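Local coordinates for structural protein VP1 (Trichodysplasia spinulosa-associated polyomavirus, PDB 4U60), which forms the pentameric jelly-roll capsomers of the polyomavirus outer coat and engages sialylated glycolipids on host cells, at the interface of chains A and B. Coordinates in Å, arbitrary orientation; residue numbers count along the deposited sequence, not the author numbering. Chains: chain A/B, Structural protein VP1.

Contact 1: the interface of chains A and B. Residues chain A 107, 109-110; chain B 58, 60, 65, 151, 189.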
# COMPACT_ATOMS: atom_id res chain seq x y z
N ASN A 107 -23.89 0.65 0.36
CA ASN A 107 -25.25 0.15 0.20
C ASN A 107 -25.20 -1.35 0.16
O ASN A 107 -24.68 -1.94 -0.78
CB ASN A 107 -25.87 0.69 -1.08
CG ASN A 107 -27.35 0.35 -1.19
OD1 ASN A 107 -27.84 -0.62 -0.58
ND2 ASN A 107 -28.07 1.15 -1.99
N HIS A 109 -28.18 -3.21 1.12
CA HIS A 109 -29.57 -3.69 1.17
C HIS A 109 -30.20 -3.88 -0.20
O HIS A 109 -31.40 -4.19 -0.25
CB HIS A 109 -30.46 -2.79 2.03
CG HIS A 109 -30.49 -1.37 1.58
ND1 HIS A 109 -31.25 -0.93 0.51
CD2 HIS A 109 -29.83 -0.28 2.04
CE1 HIS A 109 -31.04 0.36 0.33
NE2 HIS A 109 -30.19 0.78 1.25
N MET A 110 -29.43 -3.70 -1.27
CA MET A 110 -29.95 -3.97 -2.61
C MET A 110 -30.24 -5.47 -2.77
O MET A 110 -29.77 -6.29 -1.98
CB MET A 110 -28.98 -3.47 -3.69
CG MET A 110 -28.95 -1.95 -3.74
SD MET A 110 -27.94 -1.27 -5.05
CE MET A 110 -26.36 -1.95 -4.66
N ASP B 58 -37.22 -2.52 -2.86
CA ASP B 58 -36.07 -2.15 -2.05
C ASP B 58 -36.44 -0.99 -1.12
O ASP B 58 -36.51 0.15 -1.54
CB ASP B 58 -34.92 -1.78 -2.99
CG ASP B 58 -33.58 -1.59 -2.29
OD1 ASP B 58 -33.50 -1.56 -1.05
OD2 ASP B 58 -32.57 -1.48 -3.04
N PRO B 60 -35.36 0.15 2.65
CA PRO B 60 -34.62 -0.09 3.89
C PRO B 60 -35.45 0.15 5.12
O PRO B 60 -36.32 1.04 5.12
CB PRO B 60 -33.47 0.92 3.85
CG PRO B 60 -33.77 1.85 2.72
CD PRO B 60 -34.67 1.12 1.78
N ILE B 65 -29.66 2.65 7.71
CA ILE B 65 -28.77 3.30 6.78
C ILE B 65 -28.00 4.49 7.38
O ILE B 65 -28.57 5.37 8.06
CB ILE B 65 -29.41 3.67 5.43
CG1 ILE B 65 -30.41 4.79 5.58
CG2 ILE B 65 -30.02 2.42 4.73
CD1 ILE B 65 -31.11 5.13 4.27
N THR B 151 -35.20 2.96 -4.77
CA THR B 151 -35.13 2.81 -3.30
C THR B 151 -36.21 3.66 -2.63
O THR B 151 -36.35 4.84 -2.91
CB THR B 151 -33.75 3.20 -2.76
OG1 THR B 151 -32.74 2.54 -3.52
CG2 THR B 151 -33.59 2.76 -1.31
N GLU B 189 -25.66 6.69 1.04
CA GLU B 189 -25.86 5.84 -0.12
C GLU B 189 -26.41 6.58 -1.33
O GLU B 189 -26.33 6.08 -2.45
CB GLU B 189 -26.82 4.68 0.23
CG GLU B 189 -28.30 5.08 0.44
CD GLU B 189 -29.19 3.87 0.65
OE1 GLU B 189 -28.77 2.99 1.44
OE2 GLU B 189 -30.29 3.79 0.06
O HOH W 1 -26.64 3.43 -3.49
O HOH W 2 -30.89 0.63 -2.71
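With chi1 at 57°, A:His109 sets its imidazole between its own backbone N and carbonyl carbon and pushes the ring edge-on into chain B, while B:Asp58, its CG anti to the backbone N (chi1 -171°), reaches out to meet it. Both ring nitrogens are used. ND1 donates to the carboxylate oxygen OD1 of B:Asp58 at 2.8 Å, and on the other side NE2 donates to OE1 of B:Glu189 at 2.6 Å. Each acceptor offers its syn lone pair and lies close to the imidazole plane, but the carboxylates are turned differently: that of B:Glu189 is nearly coplanar with the ring, that of B:Asp58 stands 73° from it. Histidine suits the place because one flat ring can bridge two acids; their charges would probably favour a doubly protonated imidazole. The two bonds fix the ring's rotation, and its faces are flanked by A:Asn107, whose amide OD1 sits 3.2 Å above one and accepts the backbone N-H of A:His109, and by B:Pro60 on the other. CG2 of B:Ile65 touches CD2 of A:His109 at 3.8 Å. From the amide ND2 of A:Asn107, one water leads to OD2 of B:Asp58 and OG1 of B:Thr151, another to the backbone O of B:Glu189. All these residues lie in loops, and A:His109 and B:Asp58 also belong to glycan-binding pockets of VP1, so this contact adjoins glycan-binding surface, probably including that used for the receptor.

Contact 2: the interface of chains A and B. Residues chain A 28, 30, 266; chain B 171-172, 174.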
# COMPACT_ATOMS: atom_id res chain seq x y z
N TYR A 28 -19.06 16.84 -16.90
CA TYR A 28 -19.00 15.49 -16.37
C TYR A 28 -19.32 14.55 -17.52
O TYR A 28 -19.94 14.94 -18.52
CB TYR A 28 -20.00 15.27 -15.21
CG TYR A 28 -21.43 15.46 -15.62
CD1 TYR A 28 -22.19 14.40 -16.13
CD2 TYR A 28 -22.02 16.72 -15.57
CE1 TYR A 28 -23.48 14.61 -16.56
CE2 TYR A 28 -23.33 16.92 -15.98
CZ TYR A 28 -24.05 15.86 -16.49
OH TYR A 28 -25.35 16.09 -16.90
N ASN A 30 -21.03 10.67 -17.92
CA ASN A 30 -21.68 9.52 -17.34
C ASN A 30 -21.10 8.24 -17.90
O ASN A 30 -20.58 8.19 -19.00
CB ASN A 30 -23.19 9.58 -17.56
CG ASN A 30 -23.90 10.34 -16.46
OD1 ASN A 30 -23.72 10.05 -15.28
ND2 ASN A 30 -24.71 11.33 -16.83
N PRO A 266 -19.82 8.15 -12.70
CA PRO A 266 -19.49 9.30 -13.54
C PRO A 266 -18.19 9.94 -13.09
O PRO A 266 -17.74 9.73 -11.95
CB PRO A 266 -20.66 10.27 -13.33
CG PRO A 266 -21.45 9.76 -12.19
CD PRO A 266 -20.89 8.45 -11.74
N GLY B 171 -26.97 7.53 -12.57
CA GLY B 171 -25.82 8.30 -13.04
C GLY B 171 -25.90 9.66 -12.39
O GLY B 171 -26.58 9.84 -11.39
N LEU B 172 -25.21 10.63 -12.98
CA LEU B 172 -25.21 12.01 -12.52
C LEU B 172 -26.27 12.78 -13.31
O LEU B 172 -26.12 13.02 -14.51
CB LEU B 172 -23.81 12.63 -12.72
CG LEU B 172 -23.52 13.92 -11.95
CD1 LEU B 172 -22.04 14.26 -12.10
CD2 LEU B 172 -24.40 15.08 -12.42
N PRO B 174 -27.85 16.44 -12.96
CA PRO B 174 -27.61 17.68 -12.18
C PRO B 174 -28.86 18.39 -11.68
O PRO B 174 -28.75 19.35 -10.92
CB PRO B 174 -26.81 18.57 -13.14
CG PRO B 174 -27.02 18.00 -14.48
CD PRO B 174 -27.42 16.56 -14.36
O HOH W 3 -26.73 13.73 -17.65
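A:Asn30 clasps the backbone of B:Leu172 with both ends of its amide, as a neighbouring strand would. Its OD1 accepts the leucine N-H at 2.8 Å, in the carbonyl plane and on a lone pair, and its ND2 donates to the leucine O at 3.2 Å. Both bonds are almost straight, though the second meets its carbonyl from 25° off the plane. Asparagine suits the spot because its short amide carries a donor and an acceptor side by side. Beyond the clasp lies the close apolar part. B:Leu172 holds its CG anti to the backbone N (chi1 -163°), which brings both methyls beneath the phenol of A:Tyr28: CD2 stands 4.0 Å from the ring plane, over its centre, and CD1 is 3.8 Å from CG of the tyrosine. CG of A:Pro266 closes on the leucine CB from another direction. The rigid ring of B:Pro174 also packs closely, its CD 3.3 Å from OH of A:Tyr28. The looser side is the watery one, where the same OH bonds a water at 2.8 Å that in turn makes a longer link, 3.3 Å, to O of B:Leu172. In the fold, A:Tyr28 lies near the end of strand 22-29, A:Asn30 and A:Pro266 lie in loops, and B:Leu172 follows the 3-10 helix 167-170.

Contact 3: the interface of chains A and B. Residues chain A 116, 120; chain B 113, 123, 126, 212, 254, 258, 260.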
# COMPACT_ATOMS: atom_id res chain seq x y z
N TYR A 116 -23.47 -14.94 5.13
CA TYR A 116 -23.87 -15.71 6.33
C TYR A 116 -25.28 -16.33 6.27
O TYR A 116 -26.16 -15.96 7.03
CB TYR A 116 -23.70 -14.86 7.60
CG TYR A 116 -22.28 -14.35 7.77
CD1 TYR A 116 -21.21 -15.22 7.82
CD2 TYR A 116 -22.03 -13.00 7.89
CE1 TYR A 116 -19.91 -14.77 7.99
CE2 TYR A 116 -20.74 -12.52 8.04
CZ TYR A 116 -19.69 -13.41 8.11
OH TYR A 116 -18.42 -12.88 8.23
N GLY A 120 -26.88 -12.16 6.72
CA GLY A 120 -25.96 -11.02 6.72
C GLY A 120 -26.24 -9.97 5.67
O GLY A 120 -27.31 -9.96 5.04
N LYS B 113 -20.64 -13.87 15.83
CA LYS B 113 -20.15 -15.10 15.22
C LYS B 113 -18.68 -15.27 15.62
O LYS B 113 -18.00 -14.29 15.95
CB LYS B 113 -20.30 -15.06 13.68
CG LYS B 113 -21.64 -15.58 13.19
CD LYS B 113 -21.72 -15.66 11.67
CE LYS B 113 -20.95 -16.86 11.15
NZ LYS B 113 -21.48 -18.14 11.69
N PHE B 123 -15.75 -12.55 15.85
CA PHE B 123 -15.34 -11.72 14.72
C PHE B 123 -15.23 -10.28 15.18
O PHE B 123 -16.17 -9.74 15.79
CB PHE B 123 -16.36 -11.74 13.58
CG PHE B 123 -16.54 -13.06 12.88
CD1 PHE B 123 -15.78 -14.19 13.16
CD2 PHE B 123 -17.47 -13.14 11.84
CE1 PHE B 123 -16.00 -15.37 12.48
CE2 PHE B 123 -17.69 -14.31 11.15
CZ PHE B 123 -16.95 -15.44 11.46
N GLU B 126 -15.59 -5.51 11.09
CA GLU B 126 -14.78 -5.63 9.88
C GLU B 126 -15.63 -5.43 8.66
O GLU B 126 -16.85 -5.50 8.74
CB GLU B 126 -14.06 -6.98 9.83
CG GLU B 126 -15.01 -8.18 9.87
CD GLU B 126 -14.32 -9.51 10.03
OE1 GLU B 126 -13.13 -9.54 10.41
OE2 GLU B 126 -14.98 -10.55 9.77
N SER B 212 -15.59 -8.69 4.17
CA SER B 212 -15.03 -8.87 5.51
C SER B 212 -13.66 -8.21 5.61
O SER B 212 -12.84 -8.58 6.47
CB SER B 212 -14.91 -10.37 5.81
OG SER B 212 -16.21 -10.95 5.91
N VAL B 254 -20.90 -8.55 13.34
CA VAL B 254 -21.55 -9.77 12.89
C VAL B 254 -22.10 -10.50 14.10
O VAL B 254 -21.35 -11.10 14.88
CB VAL B 254 -20.58 -10.71 12.13
CG1 VAL B 254 -21.34 -11.92 11.60
CG2 VAL B 254 -19.89 -9.95 10.99
N GLY B 258 -25.62 -14.19 12.31
CA GLY B 258 -25.17 -13.68 11.03
C GLY B 258 -25.74 -12.32 10.70
O GLY B 258 -25.34 -11.72 9.70
N MET B 260 -26.13 -8.42 10.69
CA MET B 260 -25.03 -7.43 10.65
C MET B 260 -25.53 -6.01 10.83
O MET B 260 -26.63 -5.66 10.41
CB MET B 260 -24.26 -7.57 9.34
CG MET B 260 -23.48 -8.88 9.34
SD MET B 260 -22.75 -9.36 7.76
CE MET B 260 -21.41 -8.19 7.55
O HOH W 4 -17.30 -10.38 8.45
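A:Tyr116 has positive backbone angles (phi 52°, psi 66°), a left-handed conformation that is uncommon outside glycine, and it lies in a loop from which its side chain projects into chain B. The phenol ring is covered on one face and met at its edge. Over that face runs the aliphatic stem of B:Lys113, with CD 3.9 Å above the plane toward the rim and CE 3.7 Å from CD1 of the tyrosine. Bends at chi3 and chi4 let the lysine lay its methylenes along the ring, showing why a long, partly apolar chain serves here. CG1 of B:Val254 lies over the same face, near CE2. B:Phe123 points head-on toward the tyrosine, and its edge atom CE2 comes over the hydroxyl end of the face that B:Lys113 covers, 3.3 Å from OH. At the ring's edge, in plane, comes SD of B:Met260, 3.7 Å from CD2 of A:Tyr116; its polarisable sulfur fits easily beside an aromatic rim. The same sulfur lies 3.8 Å from CA of A:Gly120. CA of B:Gly258 packs against CB of A:Tyr116, its lack of a side chain letting the backbone approach. The tyrosine thus joins a broad apolar surface to a polar tip. That tip reaches chain B through water: the phenolic OH of A:Tyr116 bonds a water at 2.7 Å, and the same water bonds the carboxylate oxygen OE2 of B:Glu126 at 2.7 Å and the hydroxyl OG of B:Ser212 at 2.8 Å.

Contact 4: the interface of chains A and B. Residues chain A 106-107; chain B 66, 128, 130, 188, 207, 249, 262.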
# COMPACT_ATOMS: atom_id res chain seq x y z
N VAL A 106 -21.83 2.58 -0.49
CA VAL A 106 -22.18 2.28 0.88
C VAL A 106 -23.65 1.84 0.88
O VAL A 106 -24.55 2.58 1.30
CB VAL A 106 -21.98 3.51 1.78
CG1 VAL A 106 -22.36 3.19 3.22
CG2 VAL A 106 -20.53 3.99 1.70
N ASN A 107 -23.89 0.65 0.36
CA ASN A 107 -25.25 0.15 0.20
C ASN A 107 -25.20 -1.35 0.16
O ASN A 107 -24.68 -1.94 -0.78
CB ASN A 107 -25.87 0.69 -1.08
CG ASN A 107 -27.35 0.35 -1.19
OD1 ASN A 107 -27.84 -0.62 -0.58
ND2 ASN A 107 -28.07 1.15 -1.99
N PRO B 66 -26.71 4.51 7.12
CA PRO B 66 -25.90 5.62 7.63
C PRO B 66 -26.18 6.94 6.93
O PRO B 66 -26.52 6.97 5.72
CB PRO B 66 -24.47 5.17 7.33
CG PRO B 66 -24.60 4.29 6.13
CD PRO B 66 -25.90 3.55 6.35
N MET B 128 -16.54 -3.12 5.08
CA MET B 128 -16.57 -1.82 4.43
C MET B 128 -16.15 -0.68 5.36
O MET B 128 -16.66 -0.55 6.48
CB MET B 128 -18.01 -1.54 3.95
CG MET B 128 -18.14 -0.28 3.12
SD MET B 128 -19.88 0.22 3.09
CE MET B 128 -20.59 -1.15 2.26
N PHE B 130 -15.66 3.64 5.17
CA PHE B 130 -15.96 4.85 4.42
C PHE B 130 -15.64 6.00 5.33
O PHE B 130 -16.17 6.08 6.42
CB PHE B 130 -17.45 4.86 4.04
CG PHE B 130 -17.90 6.13 3.36
CD1 PHE B 130 -17.52 6.43 2.06
CD2 PHE B 130 -18.71 7.02 4.02
CE1 PHE B 130 -17.96 7.59 1.43
CE2 PHE B 130 -19.17 8.18 3.40
CZ PHE B 130 -18.81 8.46 2.10
N VAL B 188 -25.85 8.50 3.11
CA VAL B 188 -24.62 8.53 2.31
C VAL B 188 -24.78 7.69 1.04
O VAL B 188 -24.16 8.01 0.03
CB VAL B 188 -23.32 8.19 3.10
CG1 VAL B 188 -23.22 9.09 4.32
CG2 VAL B 188 -23.27 6.72 3.49
N TYR B 207 -13.14 5.23 0.38
CA TYR B 207 -14.00 4.06 0.50
C TYR B 207 -13.12 2.84 0.24
O TYR B 207 -12.39 2.79 -0.75
CB TYR B 207 -15.10 4.11 -0.56
CG TYR B 207 -16.00 2.88 -0.62
CD1 TYR B 207 -17.13 2.79 0.16
CD2 TYR B 207 -15.71 1.82 -1.49
CE1 TYR B 207 -17.96 1.69 0.10
CE2 TYR B 207 -16.55 0.71 -1.56
CZ TYR B 207 -17.67 0.65 -0.78
OH TYR B 207 -18.49 -0.47 -0.86
N ILE B 249 -17.47 5.18 8.77
CA ILE B 249 -17.89 3.78 8.88
C ILE B 249 -16.65 2.92 8.99
O ILE B 249 -15.76 3.00 8.12
CB ILE B 249 -18.71 3.37 7.66
CG1 ILE B 249 -19.99 4.22 7.58
CG2 ILE B 249 -18.99 1.87 7.67
CD1 ILE B 249 -20.74 4.06 6.29
N TYR B 262 -23.90 -1.83 10.68
CA TYR B 262 -22.82 -0.86 10.53
C TYR B 262 -22.34 -0.39 11.88
O TYR B 262 -23.14 -0.22 12.80
CB TYR B 262 -23.30 0.39 9.81
CG TYR B 262 -23.55 0.28 8.34
CD1 TYR B 262 -22.51 0.50 7.44
CD2 TYR B 262 -24.80 0.00 7.83
CE1 TYR B 262 -22.72 0.43 6.08
CE2 TYR B 262 -25.03 -0.07 6.46
CZ TYR B 262 -23.96 0.16 5.58
OH TYR B 262 -24.14 0.13 4.20
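Aliphatic contacts come first: A:Val106 plugs into an apolar pocket of chain B, and its branched side chain splits the work between two methyls. CG1, anti to the backbone N (chi1 180°), points to CD1 of B:Ile249 at 3.6 Å and to CG2 of B:Val188 at 3.7 Å, with CG of B:Pro66 closing on the same methyl. The isoleucine can reach it because its long branch runs on to a terminal methyl. Aromatic contacts fall mainly to the other branch. CG2 stands 3.7 Å above the ring plane of B:Phe130, offset toward the rim, and also meets CE1 of B:Tyr207 at 3.8 Å. B:Tyr262 brings its ring carbon CE1 and hydroxyl OH toward CG1 instead; its ring is itself steadied by CD of B:Pro66 over one face. Sulfur supplies the third kind: SD of B:Met128 lies 3.8 Å from CA of A:Val106, a flexible thioether filling in against the backbone. A compact valine suits a pocket with walls on so many sides. In the fold, A:Val106 directly follows the 3-10 helix 102-105, whereas its pocket combines strands 129-136, 201-208, 241-254 and 260-264 of chain B with the loops carrying B:Pro66, B:Met128 and B:Val188.

Contacts 1 and 4 are neighbours, with C-alpha centres about 11 Å apart, and share A:Asn107, so one short stretch of chain A supplies both a buried apolar plug and a polar, water-linked layer. Contact 3 lies about 15 Å from contact 4 and 18 Å from contact 1, by the same C-alpha centres, and uses the same chain B strands as contact 4, 241-254 and 260-264. Contact 2 stands apart, about 20 Å from contact 1 and 34 Å from contact 3, and involves other segments of both subunits. Widely spaced anchors of differing chemistry should help hold adjacent subunits at a set angle around the five-copy VP1 ring.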